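Local atomic coordinates of endo-beta-mannanase (Rhizomucor miehei, PDB entry 4QP0), a protein that probably hydrolyses internal beta-1,4-mannosidic linkages in mannans, galactomannans and glucomannans, as a secreted TIM-barrel enzyme of glycoside hydrolase family 5. Residues 271-282 with 308-319. Sequence-based numbering, arbitrary orientation.
Sequences SVQWIKDHAAAQ and VWQGTVEDEDLA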
loop_
_atom_site.group_PDB
_atom_site.type_symbol
_atom_site.label_atom_id
_atom_site.label_comp_id
_atom_site.label_asym_id
_atom_site.label_seq_id
_atom_site.Cartn_x
_atom_site.Cartn_y
_atom_site.Cartn_z
ATOM N N SER A 271 -12.169 -16.417 3.905
ATOM C CA SER A 271 -11.662 -15.388 3.010
ATOM C C SER A 271 -12.780 -14.599 2.346
ATOM O O SER A 271 -12.709 -13.373 2.271
ATOM C CB SER A 271 -10.737 -15.999 1.952
ATOM O OG SER A 271 -9.501 -16.401 2.523
ATOM N N VAL A 272 -13.801 -15.302 1.857
ATOM C CA VAL A 272 -14.973 -14.645 1.316
ATOM C C VAL A 272 -15.621 -13.805 2.408
ATOM O O VAL A 272 -15.960 -12.648 2.188
ATOM C CB VAL A 272 -16.000 -15.651 0.775
ATOM C CG1 VAL A 272 -17.303 -14.946 0.442
ATOM C CG2 VAL A 272 -15.455 -16.369 -0.449
ATOM N N GLN A 273 -15.800 -14.390 3.586
ATOM C CA GLN A 273 -16.343 -13.641 4.727
ATOM C C GLN A 273 -15.504 -12.399 5.056
ATOM O O GLN A 273 -16.047 -11.376 5.458
ATOM C CB GLN A 273 -16.489 -14.539 5.962
ATOM C CG GLN A 273 -17.156 -13.862 7.150
ATOM C CD GLN A 273 -18.668 -13.832 7.019
ATOM O OE1 GLN A 273 -19.324 -14.855 7.196
ATOM N NE2 GLN A 273 -19.227 -12.656 6.735
ATOM N N TRP A 274 -14.193 -12.495 4.862
ATOM C CA TRP A 274 -13.260 -11.397 5.139
ATOM C C TRP A 274 -13.486 -10.209 4.235
ATOM O O TRP A 274 -13.468 -9.053 4.699
ATOM C CB TRP A 274 -11.838 -11.920 4.987
ATOM C CG TRP A 274 -10.712 -10.950 5.268
ATOM C CD1 TRP A 274 -9.758 -10.484 4.371
ATOM C CD2 TRP A 274 -10.348 -10.343 6.556
ATOM N NE1 TRP A 274 -8.865 -9.646 4.993
ATOM C CE2 TRP A 274 -9.162 -9.513 6.298
ATOM C CE3 TRP A 274 -10.865 -10.393 7.839
ATOM C CZ2 TRP A 274 -8.542 -8.775 7.302
ATOM C CZ3 TRP A 274 -10.226 -9.644 8.848
ATOM C CH2 TRP A 274 -9.097 -8.854 8.578
ATOM N N ILE A 275 -13.695 -10.483 2.942
ATOM C CA ILE A 275 -13.995 -9.448 1.946
ATOM C C ILE A 275 -15.343 -8.798 2.261
ATOM O O ILE A 275 -15.426 -7.580 2.432
ATOM C CB ILE A 275 -14.002 -10.015 0.495
ATOM C CG1 ILE A 275 -12.620 -10.555 0.115
ATOM C CG2 ILE A 275 -14.448 -8.957 -0.514
ATOM C CD1 ILE A 275 -12.651 -11.644 -0.934
ATOM N N LYS A 276 -16.393 -9.620 2.333
ATOM C CA LYS A 276 -17.743 -9.161 2.681
ATOM C C LYS A 276 -17.706 -8.236 3.904
ATOM O O LYS A 276 -18.328 -7.172 3.899
ATOM C CB LYS A 276 -18.668 -10.354 2.947
ATOM C CG LYS A 276 -19.066 -11.146 1.712
ATOM C CD LYS A 276 -19.617 -12.519 2.065
ATOM C CE LYS A 276 -21.131 -12.545 2.187
ATOM N NZ LYS A 276 -21.602 -12.279 3.572
ATOM N N ASP A 277 -16.972 -8.648 4.940
ATOM C CA ASP A 277 -16.832 -7.846 6.170
ATOM C C ASP A 277 -16.238 -6.460 5.927
ATOM O O ASP A 277 -16.671 -5.490 6.538
ATOM C CB ASP A 277 -16.032 -8.593 7.243
ATOM C CG ASP A 277 -16.815 -9.750 7.865
ATOM O OD1 ASP A 277 -18.058 -9.809 7.687
ATOM O OD2 ASP A 277 -16.182 -10.610 8.528
ATOM N N HIS A 278 -15.259 -6.365 5.036
ATOM C CA HIS A 278 -14.706 -5.062 4.667
ATOM C C HIS A 278 -15.577 -4.277 3.715
ATOM O O HIS A 278 -15.631 -3.049 3.809
ATOM C CB HIS A 278 -13.280 -5.197 4.152
ATOM C CG HIS A 278 -12.308 -5.695 5.196
ATOM N ND1 HIS A 278 -11.555 -4.867 5.934
ATOM C CD2 HIS A 278 -12.005 -6.983 5.620
ATOM C CE1 HIS A 278 -10.805 -5.587 6.788
ATOM N NE2 HIS A 278 -11.084 -6.881 6.593
ATOM N N ALA A 279 -16.276 -4.962 2.807
ATOM C CA ALA A 279 -17.269 -4.315 1.943
ATOM C C ALA A 279 -18.420 -3.736 2.753
ATOM O O ALA A 279 -19.015 -2.737 2.363
ATOM C CB ALA A 279 -17.800 -5.284 0.893
ATOM N N ALA A 280 -18.738 -4.376 3.871
ATOM C CA ALA A 280 -19.756 -3.884 4.793
ATOM C C ALA A 280 -19.265 -2.635 5.523
ATOM O O ALA A 280 -20.032 -1.703 5.746
ATOM C CB ALA A 280 -20.135 -4.969 5.790
ATOM N N ALA A 281 -17.988 -2.618 5.889
ATOM C CA ALA A 281 -17.420 -1.464 6.595
ATOM C C ALA A 281 -17.367 -0.257 5.663
ATOM O O ALA A 281 -17.503 0.874 6.120
ATOM C CB ALA A 281 -16.045 -1.785 7.156
ATOM N N GLN A 282 -17.192 -0.519 4.363
ATOM C CA GLN A 282 -17.294 0.497 3.307
ATOM C C GLN A 282 -18.710 1.049 3.217
ATOM O O GLN A 282 -18.902 2.256 3.044
ATOM C CB GLN A 282 -16.908 -0.096 1.947
ATOM C CG GLN A 282 -17.032 0.869 0.772
ATOM C CD GLN A 282 -16.764 0.205 -0.569
ATOM O OE1 GLN A 282 -15.610 -0.068 -0.937
ATOM N NE2 GLN A 282 -17.831 -0.048 -1.315
ATOM N N VAL A 308 -13.558 -16.646 -7.211
ATOM C CA VAL A 308 -14.482 -16.600 -6.087
ATOM C C VAL A 308 -14.367 -15.256 -5.375
ATOM O O VAL A 308 -15.377 -14.574 -5.173
ATOM C CB VAL A 308 -14.245 -17.768 -5.094
ATOM C CG1 VAL A 308 -15.281 -17.755 -3.975
ATOM C CG2 VAL A 308 -14.279 -19.107 -5.827
ATOM N N TRP A 309 -13.137 -14.876 -5.023
ATOM C CA TRP A 309 -12.869 -13.636 -4.289
ATOM C C TRP A 309 -13.255 -12.426 -5.085
ATOM O O TRP A 309 -13.767 -11.448 -4.537
ATOM C CB TRP A 309 -11.391 -13.505 -3.938
ATOM C CG TRP A 309 -10.825 -14.535 -2.990
ATOM C CD1 TRP A 309 -11.495 -15.554 -2.311
ATOM C CD2 TRP A 309 -9.431 -14.642 -2.548
ATOM N NE1 TRP A 309 -10.627 -16.269 -1.520
ATOM C CE2 TRP A 309 -9.376 -15.774 -1.620
ATOM C CE3 TRP A 309 -8.258 -13.938 -2.827
ATOM C CZ2 TRP A 309 -8.193 -16.165 -1.013
ATOM C CZ3 TRP A 309 -7.075 -14.344 -2.211
ATOM C CH2 TRP A 309 -7.047 -15.422 -1.320
ATOM N N GLN A 310 -12.980 -12.480 -6.385
ATOM C CA GLN A 310 -13.239 -11.361 -7.273
ATOM C C GLN A 310 -14.748 -11.168 -7.488
ATOM O O GLN A 310 -15.247 -10.037 -7.439
ATOM C CB GLN A 310 -12.454 -11.535 -8.583
ATOM C CG GLN A 310 -10.956 -11.268 -8.404
ATOM C CD GLN A 310 -10.092 -11.681 -9.590
ATOM O OE1 GLN A 310 -10.575 -12.255 -10.570
ATOM N NE2 GLN A 310 -8.797 -11.397 -9.496
ATOM N N GLY A 311 -15.465 -12.277 -7.692
ATOM C CA GLY A 311 -16.927 -12.287 -7.719
ATOM C C GLY A 311 -17.575 -11.742 -6.457
ATOM O O GLY A 311 -18.625 -11.108 -6.522
ATOM N N THR A 312 -16.949 -11.983 -5.307
ATOM C CA THR A 312 -17.377 -11.373 -4.039
ATOM C C THR A 312 -17.216 -9.854 -4.071
ATOM O O THR A 312 -18.134 -9.129 -3.694
ATOM C CB THR A 312 -16.611 -11.952 -2.829
ATOM O OG1 THR A 312 -16.757 -13.377 -2.822
ATOM C CG2 THR A 312 -17.139 -11.385 -1.511
ATOM N N VAL A 313 -16.056 -9.389 -4.538
ATOM C CA VAL A 313 -15.746 -7.952 -4.643
ATOM C C VAL A 313 -16.743 -7.227 -5.554
ATOM O O VAL A 313 -17.170 -6.097 -5.253
ATOM C CB VAL A 313 -14.293 -7.720 -5.110
ATOM C CG1 VAL A 313 -14.107 -6.320 -5.664
ATOM C CG2 VAL A 313 -13.321 -7.961 -3.966
ATOM N N GLU A 314 -17.104 -7.887 -6.659
ATOM C CA GLU A 314 -18.138 -7.405 -7.577
ATOM C C GLU A 314 -19.491 -7.248 -6.878
ATOM O O GLU A 314 -20.027 -6.148 -6.809
ATOM C CB GLU A 314 -18.256 -8.341 -8.794
ATOM C CG GLU A 314 -17.268 -8.010 -9.905
ATOM C CD GLU A 314 -16.788 -9.221 -10.688
ATOM O OE1 GLU A 314 -17.584 -10.158 -10.936
ATOM O OE2 GLU A 314 -15.600 -9.229 -11.070
ATOM N N ASP A 315 -20.019 -8.349 -6.342
ATOM C CA ASP A 315 -21.344 -8.375 -5.712
ATOM C C ASP A 315 -21.465 -7.499 -4.462
ATOM O O ASP A 315 -22.521 -6.914 -4.211
ATOM C CB ASP A 315 -21.733 -9.814 -5.361
ATOM C CG ASP A 315 -21.816 -10.713 -6.581
ATOM O OD1 ASP A 315 -21.904 -10.193 -7.711
ATOM O OD2 ASP A 315 -21.803 -11.951 -6.404
ATOM N N GLU A 316 -20.396 -7.428 -3.674
ATOM C CA GLU A 316 -20.399 -6.630 -2.456
ATOM C C GLU A 316 -20.205 -5.149 -2.770
ATOM O O GLU A 316 -20.342 -4.303 -1.881
ATOM C CB GLU A 316 -19.329 -7.121 -1.472
ATOM C CG GLU A 316 -19.616 -8.456 -0.781
ATOM C CD GLU A 316 -20.918 -8.484 0.021
ATOM O OE1 GLU A 316 -21.293 -7.459 0.635
ATOM O OE2 GLU A 316 -21.577 -9.548 0.050
ATOM N N ASP A 317 -19.883 -4.850 -4.032
ATOM C CA ASP A 317 -19.691 -3.481 -4.522
ATOM C C ASP A 317 -18.486 -2.791 -3.852
ATOM O O ASP A 317 -18.500 -1.579 -3.575
ATOM C CB ASP A 317 -20.979 -2.662 -4.339
ATOM C CG ASP A 317 -21.269 -1.751 -5.517
ATOM O OD1 ASP A 317 -21.557 -2.275 -6.617
ATOM O OD2 ASP A 317 -21.232 -0.514 -5.337
ATOM N N LEU A 318 -17.447 -3.584 -3.592
ATOM C CA LEU A 318 -16.216 -3.072 -3.024
ATOM C C LEU A 318 -15.585 -2.154 -4.056
ATOM O O LEU A 318 -15.600 -2.471 -5.256
ATOM C CB LEU A 318 -15.264 -4.217 -2.644
ATOM C CG LEU A 318 -14.060 -3.847 -1.764
ATOM C CD1 LEU A 318 -14.462 -3.586 -0.324
ATOM C CD2 LEU A 318 -12.992 -4.927 -1.822
ATOM N N ALA A 319 -15.042 -1.028 -3.588
ATOM C CA ALA A 319 -14.541 0.031 -4.473
ATOM C C ALA A 319 -13.482 -0.466 -5.447
ATOM O O ALA A 319 -13.550 -0.178 -6.647
ATOM C CB ALA A 319 -14.015 1.211 -3.663
HETATM O O HOH W 1 -21.382 -7.104 3.724
#
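Ile275 pushes its two branches into separate places on the helix opposite: CG2 packs against Thr312 CG2 and Val313 CG2, each 3.8 Å away, while CD1 lies against Trp309 CB. With chi1 at -63°, CG1 stands anti to the carbonyl carbon and CG2 anti to the backbone N; the branches diverge, and CD1, at the end of CG1, reaches the tryptophan. Beyond Ile275, Ser271 CB comes to 3.5 Å from Trp309 NE1, approaching the indole obliquely. Val272, beside Ser271, crosses Val308 at about a right angle, its CG2 meeting Val308 CG1, while its CG1 rests near Thr312 OG1, whose hydroxyl is tied back to Val308 O within its own helix.

At the other end Ala279 CB lies 3.4 Å from Glu316 CB. A Schellman motif follows the last turn, with Asp317 at positive phi, and the extended Gln282 reads the chain leaving it. Its NE2 donates to Asp317 O (2.8 Å), and its OE1 takes Ala319 N in the carbonyl plane, on a lone pair, at 2.9 Å; Val289 N also binds OE1.

Segments 271-282 and 308-315 run 21° from parallel; their helices are neighbours on the outside of the TIM barrel, flanking strand 289-294, whose Met291 meets Ile275 and Val313. Lys276 CG packs 3.4 Å from Glu316 OE2, with NZ too distant for a salt bridge, and a water links Lys276 O to Glu316 OE1. Apolar contacts fill the middle, while the buried Gln282 amide anchors the chain entering strand 320-323.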